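Local coordinates for protein citrinin polyketide synthase (Monascus purpureus, PDB 5MPT) that builds the polyketide precursor of the mycotoxin citrinin from four malonyl units, presumably on an acetyl starter, this chain being the domain that C-methylates the growing polyketide, at residues D30-G35 with P370-Q375; Q345-W350 with R376-L381. One frame throughout, in Å; residues are numbered along the deposited sequence.

Contact 1. Residues D30-G35 with P370-Q375; sequences DFILNG and PEANIQ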
loop_
_atom_site.group_PDB
_atom_site.type_symbol
_atom_site.label_atom_id
_atom_site.label_comp_id
_atom_site.label_asym_id
_atom_site.label_seq_id
_atom_site.Cartn_x
_atom_site.Cartn_y
_atom_site.Cartn_z
ATOM N N ASP A 30 0.147 0.713 20.197
ATOM C CA ASP A 30 1.534 0.639 20.636
ATOM C C ASP A 30 2.492 0.624 19.462
ATOM O O ASP A 30 3.557 1.245 19.529
ATOM C CB ASP A 30 1.784 -0.619 21.475
ATOM C CG ASP A 30 0.985 -0.654 22.793
ATOM O OD1 ASP A 30 1.225 0.193 23.670
ATOM O OD2 ASP A 30 0.155 -1.572 22.976
ATOM N N PHE A 31 2.175 -0.141 18.400
ATOM C CA PHE A 31 3.068 -0.157 17.242
ATOM C C PHE A 31 3.099 1.200 16.548
ATOM O O PHE A 31 4.162 1.642 16.111
ATOM C CB PHE A 31 2.674 -1.272 16.242
ATOM C CG PHE A 31 3.152 -2.625 16.658
ATOM C CD1 PHE A 31 4.442 -3.024 16.370
ATOM C CD2 PHE A 31 2.377 -3.419 17.455
ATOM C CE1 PHE A 31 4.914 -4.185 16.800
ATOM C CE2 PHE A 31 2.853 -4.631 17.885
ATOM C CZ PHE A 31 4.128 -5.006 17.552
ATOM N N ILE A 32 1.953 1.887 16.492
ATOM C CA ILE A 32 1.866 3.200 15.862
ATOM C C ILE A 32 2.740 4.205 16.607
ATOM O O ILE A 32 3.510 4.962 16.002
ATOM C CB ILE A 32 0.387 3.630 15.811
ATOM C CG1 ILE A 32 -0.363 2.784 14.779
ATOM C CG2 ILE A 32 0.251 5.120 15.485
ATOM C CD1 ILE A 32 -1.848 2.900 14.903
ATOM N N LEU A 33 2.642 4.226 17.939
ATOM C CA LEU A 33 3.459 5.143 18.725
ATOM C C LEU A 33 4.942 4.790 18.629
ATOM O O LEU A 33 5.785 5.663 18.387
ATOM C CB LEU A 33 2.998 5.136 20.182
ATOM C CG LEU A 33 3.686 6.140 21.113
ATOM C CD1 LEU A 33 3.389 7.584 20.808
ATOM C CD2 LEU A 33 3.273 5.768 22.554
ATOM N N ASN A 34 5.286 3.522 18.851
ATOM C CA ASN A 34 6.687 3.117 18.834
ATOM C C ASN A 34 7.334 3.392 17.491
ATOM O O ASN A 34 8.500 3.803 17.413
ATOM C CB ASN A 34 6.791 1.638 19.188
ATOM C CG ASN A 34 8.087 1.019 18.707
ATOM O OD1 ASN A 34 8.181 0.536 17.567
ATOM N ND2 ASN A 34 9.101 1.028 19.572
ATOM N N GLY A 35 6.604 3.148 16.429
ATOM C CA GLY A 35 7.119 3.328 15.093
ATOM C C GLY A 35 7.124 4.736 14.593
ATOM O O GLY A 35 7.422 4.916 13.417
ATOM N N PRO A 370 -5.890 7.636 15.267
ATOM C CA PRO A 370 -6.465 7.766 13.918
ATOM C C PRO A 370 -5.706 6.978 12.870
ATOM O O PRO A 370 -6.315 6.523 11.901
ATOM C CB PRO A 370 -6.406 9.282 13.665
ATOM C CG PRO A 370 -5.356 9.807 14.626
ATOM C CD PRO A 370 -5.480 8.936 15.825
ATOM N N GLU A 371 -4.392 6.799 13.043
ATOM C CA GLU A 371 -3.594 6.065 12.077
ATOM C C GLU A 371 -3.990 4.606 12.013
ATOM O O GLU A 371 -3.760 3.965 10.992
ATOM C CB GLU A 371 -2.117 6.190 12.427
ATOM C CG GLU A 371 -1.568 7.602 12.372
ATOM C CD GLU A 371 -1.812 8.460 13.612
ATOM O OE1 GLU A 371 -2.156 7.946 14.722
ATOM O OE2 GLU A 371 -1.602 9.693 13.491
ATOM N N ALA A 372 -4.552 4.057 13.097
ATOM C CA ALA A 372 -5.032 2.677 13.085
ATOM C C ALA A 372 -6.100 2.440 12.028
ATOM O O ALA A 372 -6.382 1.288 11.726
ATOM C CB ALA A 372 -5.565 2.290 14.479
ATOM N N ASN A 373 -6.672 3.492 11.433
ATOM C CA ASN A 373 -7.634 3.348 10.347
ATOM C C ASN A 373 -6.996 3.489 8.974
ATOM O O ASN A 373 -7.642 3.163 7.959
ATOM C CB ASN A 373 -8.765 4.374 10.491
ATOM C CG ASN A 373 -9.531 4.212 11.782
ATOM O OD1 ASN A 373 -9.871 3.101 12.182
ATOM N ND2 ASN A 373 -9.781 5.329 12.470
ATOM N N ILE A 374 -5.722 3.868 8.906
ATOM C CA ILE A 374 -5.132 4.163 7.595
ATOM C C ILE A 374 -4.739 2.884 6.876
ATOM O O ILE A 374 -5.024 2.719 5.681
ATOM C CB ILE A 374 -3.932 5.114 7.728
ATOM C CG1 ILE A 374 -4.374 6.447 8.337
ATOM C CG2 ILE A 374 -3.277 5.331 6.378
ATOM C CD1 ILE A 374 -3.205 7.317 8.773
ATOM N N GLN A 375 -4.012 2.006 7.558
ATOM C CA GLN A 375 -3.752 0.654 7.094
ATOM C C GLN A 375 -4.152 -0.315 8.177
ATOM O O GLN A 375 -4.213 0.019 9.359
ATOM C CB GLN A 375 -2.282 0.415 6.751
ATOM C CG GLN A 375 -1.691 1.541 5.913
ATOM C CD GLN A 375 -0.731 1.039 4.890
ATOM O OE1 GLN A 375 -1.126 0.332 3.956
ATOM N NE2 GLN A 375 0.529 1.357 5.042
#
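Ile-32 reaches from helix 28-34 to the 3-10 turn 370-373, the link that leads into strand 375-381 of the Rossmann-like methyltransferase sheet, and meets Glu-371 and Ala-372 there. Both branches of the isoleucine work. CD1 is the closer one: it comes to 3.5 Å from the backbone N of Ala-372 and 3.8 Å from Ala-372 CB, so the methyl lies against the main chain of the turn as much as against a side chain. With chi1 at -71° CG1 stands beside the backbone N of Ile-32, which leaves CG2 anti to it and facing the glutamate, 4.0 Å from Glu-371 CB. No hydrogen bond joins the two segments, and the meeting is plain van der Waals packing among three buried residues.

Away from this patch the helix turns outward. Asp-30, Leu-33 and Asn-34 are exposed, while Phe-31 leaves on another side to touch helix 181-198. On the turn, Pro-370 and Asn-373 point away from the helix. The turn holds its own shape through two backbone bonds, Asn-373 N to Pro-370 O and Ile-374 N to Glu-371 O.

The contact thus sets the N-terminal helical part against the sheet-bearing part, away from the annotated sites. A bend at chi2 (83°) brings the carboxylate of Glu-371 back beside the isoleucine, and its two oxygens have different surroundings: OE2 accepts from the backbone N of Tyr-41, at the start of helix 40-62, whereas OE1 lies 3.8 Å from Ile-32 CG2.

Contact 2. Residues Q345-W350 with R376-L381; sequences QPATHW and RLIIAL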
loop_
_atom_site.group_PDB
_atom_site.type_symbol
_atom_site.label_atom_id
_atom_site.label_comp_id
_atom_site.label_asym_id
_atom_site.label_seq_id
_atom_site.Cartn_x
_atom_site.Cartn_y
_atom_site.Cartn_z
ATOM N N GLN A 345 -9.950 -0.284 -0.301
ATOM C CA GLN A 345 -11.250 -0.581 0.295
ATOM C C GLN A 345 -11.121 -0.735 1.804
ATOM O O GLN A 345 -10.091 -1.204 2.307
ATOM C CB GLN A 345 -11.870 -1.850 -0.310
ATOM C CG GLN A 345 -12.231 -1.667 -1.809
ATOM C CD GLN A 345 -13.289 -0.604 -2.056
ATOM O OE1 GLN A 345 -13.141 0.261 -2.939
ATOM N NE2 GLN A 345 -14.376 -0.675 -1.314
ATOM N N PRO A 346 -12.150 -0.333 2.551
ATOM C CA PRO A 346 -12.123 -0.515 3.998
ATOM C C PRO A 346 -12.260 -1.980 4.337
ATOM O O PRO A 346 -12.805 -2.770 3.555
ATOM C CB PRO A 346 -13.338 0.274 4.483
ATOM C CG PRO A 346 -14.281 0.184 3.367
ATOM C CD PRO A 346 -13.438 0.229 2.108
ATOM N N ALA A 347 -11.766 -2.319 5.524
ATOM C CA ALA A 347 -11.719 -3.714 5.972
ATOM C C ALA A 347 -13.082 -4.393 5.891
ATOM O O ALA A 347 -13.166 -5.607 5.633
ATOM C CB ALA A 347 -11.189 -3.769 7.397
ATOM N N THR A 348 -14.155 -3.637 6.129
ATOM C CA THR A 348 -15.498 -4.206 6.090
ATOM C C THR A 348 -15.811 -4.756 4.703
ATOM O O THR A 348 -16.449 -5.811 4.574
ATOM C CB THR A 348 -16.527 -3.153 6.504
ATOM O OG1 THR A 348 -16.341 -1.955 5.733
ATOM C CG2 THR A 348 -16.386 -2.814 7.981
ATOM N N HIS A 349 -15.354 -4.067 3.657
ATOM C CA HIS A 349 -15.529 -4.565 2.302
ATOM C C HIS A 349 -14.667 -5.787 2.061
ATOM O O HIS A 349 -15.109 -6.764 1.442
ATOM C CB HIS A 349 -15.168 -3.475 1.290
ATOM C CG HIS A 349 -15.259 -3.928 -0.132
ATOM N ND1 HIS A 349 -16.461 -4.078 -0.789
ATOM C CD2 HIS A 349 -14.297 -4.273 -1.021
ATOM C CE1 HIS A 349 -16.234 -4.491 -2.023
ATOM N NE2 HIS A 349 -14.929 -4.605 -2.192
ATOM N N TRP A 350 -13.411 -5.729 2.493
ATOM C CA TRP A 350 -12.553 -6.895 2.388
ATOM C C TRP A 350 -13.200 -8.110 3.038
ATOM O O TRP A 350 -13.164 -9.202 2.483
ATOM C CB TRP A 350 -11.200 -6.603 3.020
ATOM C CG TRP A 350 -10.309 -5.760 2.192
ATOM C CD1 TRP A 350 -10.042 -4.441 2.350
ATOM C CD2 TRP A 350 -9.538 -6.197 1.072
ATOM N NE1 TRP A 350 -9.151 -4.024 1.395
ATOM C CE2 TRP A 350 -8.840 -5.089 0.587
ATOM C CE3 TRP A 350 -9.392 -7.427 0.418
ATOM C CZ2 TRP A 350 -7.992 -5.166 -0.522
ATOM C CZ3 TRP A 350 -8.551 -7.494 -0.670
ATOM C CH2 TRP A 350 -7.869 -6.396 -1.131
ATOM N N ARG A 376 -4.376 -1.548 7.748
ATOM C CA ARG A 376 -4.704 -2.626 8.649
ATOM C C ARG A 376 -3.998 -3.887 8.200
ATOM O O ARG A 376 -3.802 -4.118 7.002
ATOM C CB ARG A 376 -6.200 -2.883 8.692
ATOM C CG ARG A 376 -6.997 -1.723 9.166
ATOM C CD ARG A 376 -8.423 -2.108 9.420
ATOM N NE ARG A 376 -9.248 -0.925 9.509
ATOM C CZ ARG A 376 -9.484 -0.235 10.622
ATOM N NH1 ARG A 376 -8.976 -0.621 11.804
ATOM N NH2 ARG A 376 -10.234 0.868 10.540
ATOM N N LEU A 377 -3.639 -4.727 9.175
ATOM C CA LEU A 377 -3.495 -6.143 8.902
ATOM C C LEU A 377 -4.882 -6.768 8.933
ATOM O O LEU A 377 -5.659 -6.559 9.868
ATOM C CB LEU A 377 -2.592 -6.844 9.907
ATOM C CG LEU A 377 -1.129 -6.411 10.032
ATOM C CD1 LEU A 377 -0.454 -7.143 11.207
ATOM C CD2 LEU A 377 -0.409 -6.630 8.729
ATOM N N ILE A 378 -5.189 -7.528 7.904
ATOM C CA ILE A 378 -6.472 -8.201 7.754
ATOM C C ILE A 378 -6.131 -9.666 7.597
ATOM O O ILE A 378 -5.435 -10.060 6.648
ATOM C CB ILE A 378 -7.285 -7.689 6.548
ATOM C CG1 ILE A 378 -7.486 -6.178 6.616
ATOM C CG2 ILE A 378 -8.647 -8.374 6.479
ATOM C CD1 ILE A 378 -8.043 -5.589 5.307
ATOM N N ILE A 379 -6.533 -10.460 8.568
ATOM C CA ILE A 379 -6.280 -11.896 8.536
ATOM C C ILE A 379 -7.548 -12.607 8.105
ATOM O O ILE A 379 -8.664 -12.214 8.490
ATOM C CB ILE A 379 -5.763 -12.399 9.908
ATOM C CG1 ILE A 379 -5.260 -13.832 9.768
ATOM C CG2 ILE A 379 -6.854 -12.322 11.007
ATOM C CD1 ILE A 379 -4.488 -14.310 11.013
ATOM N N ALA A 380 -7.379 -13.666 7.303
ATOM C CA ALA A 380 -8.493 -14.426 6.746
ATOM C C ALA A 380 -8.121 -15.907 6.750
ATOM O O ALA A 380 -7.170 -16.322 6.080
ATOM C CB ALA A 380 -8.834 -13.928 5.350
ATOM N N LEU A 381 -8.833 -16.673 7.550
ATOM C CA LEU A 381 -8.568 -18.095 7.684
ATOM C C LEU A 381 -9.266 -18.868 6.575
ATOM O O LEU A 381 -10.423 -18.592 6.226
ATOM C CB LEU A 381 -9.037 -18.594 9.047
ATOM C CG LEU A 381 -8.105 -18.349 10.237
ATOM C CD1 LEU A 381 -7.790 -16.913 10.442
ATOM C CD2 LEU A 381 -8.732 -18.951 11.500
HETATM O O HOH W 1 -11.182 -0.188 7.477
#
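Ile-378 CD1 meets the indole of Trp-350 where helix 347-356 packs on strand 375-381. The methyl lies 3.7 Å from Trp-350 CD1 and 4.1 Å from the centroid of the five-membered ring, 30° off the ring normal, an off-centre CH-pi contact. The two side chains cross at about a right angle, so the isoleucine presents its end to the pyrrole part of the indole. Its CG1 is anti to the carbonyl carbon (chi1 -55°), and chi2 near 169° extends the chain to put CD1 at the helix. The same methyl also lies 4.2 Å from Ala-347 CB, one helical turn before the tryptophan.

Beside this apolar pair, Arg-376 passes Ala-347, its CD 3.8 Å from Ala-347 CB. The arginine chain is extended from CG to NE, and a water bridges the segments there, accepting from Ala-347 N and from Arg-376 NE, each at 2.9 Å. That occupies a backbone N-H of the helix's first turn, just after the N-cap residue Pro-346.

Further out, the guanidinium is held by Thr-365 O at NH1 and by Asn-373 OD1 at NH2, which fixes the group that carries the water. Trp-350 for its part touches Leu-313 and Glu-315 of strand 309-316. Glu-315 and His-289 are active-site residues for methyl transfer, their nearest side-chain atoms about 3 and 4 Å from the tryptophan side chain, so the indole forms part of their immediate surroundings.

In the sheet, strand 375-381 runs antiparallel between strands 309-316 and 361-364; helix 347-356 covers one face of it here, while Ile-379 touches helix 14-26.

Contacts 1 and 2 follow each other along one continuous piece of chain: 370-375 runs straight into 376-381, so the turn packed in contact 1 leads directly into the strand packed in contact 2. Their centres are 16 Å apart. The partners come from separate places, helix 28-34 near the start of the chain and helix 347-356 shortly before the strand, giving the order 30-35, 345-350, 370-375, 376-381. The strand that comes last in the chain, second from the edge of the seven-stranded mixed sheet, is therefore met at its entry by the N-terminal helical part and farther along by a helix whose tryptophan borders active-site residues.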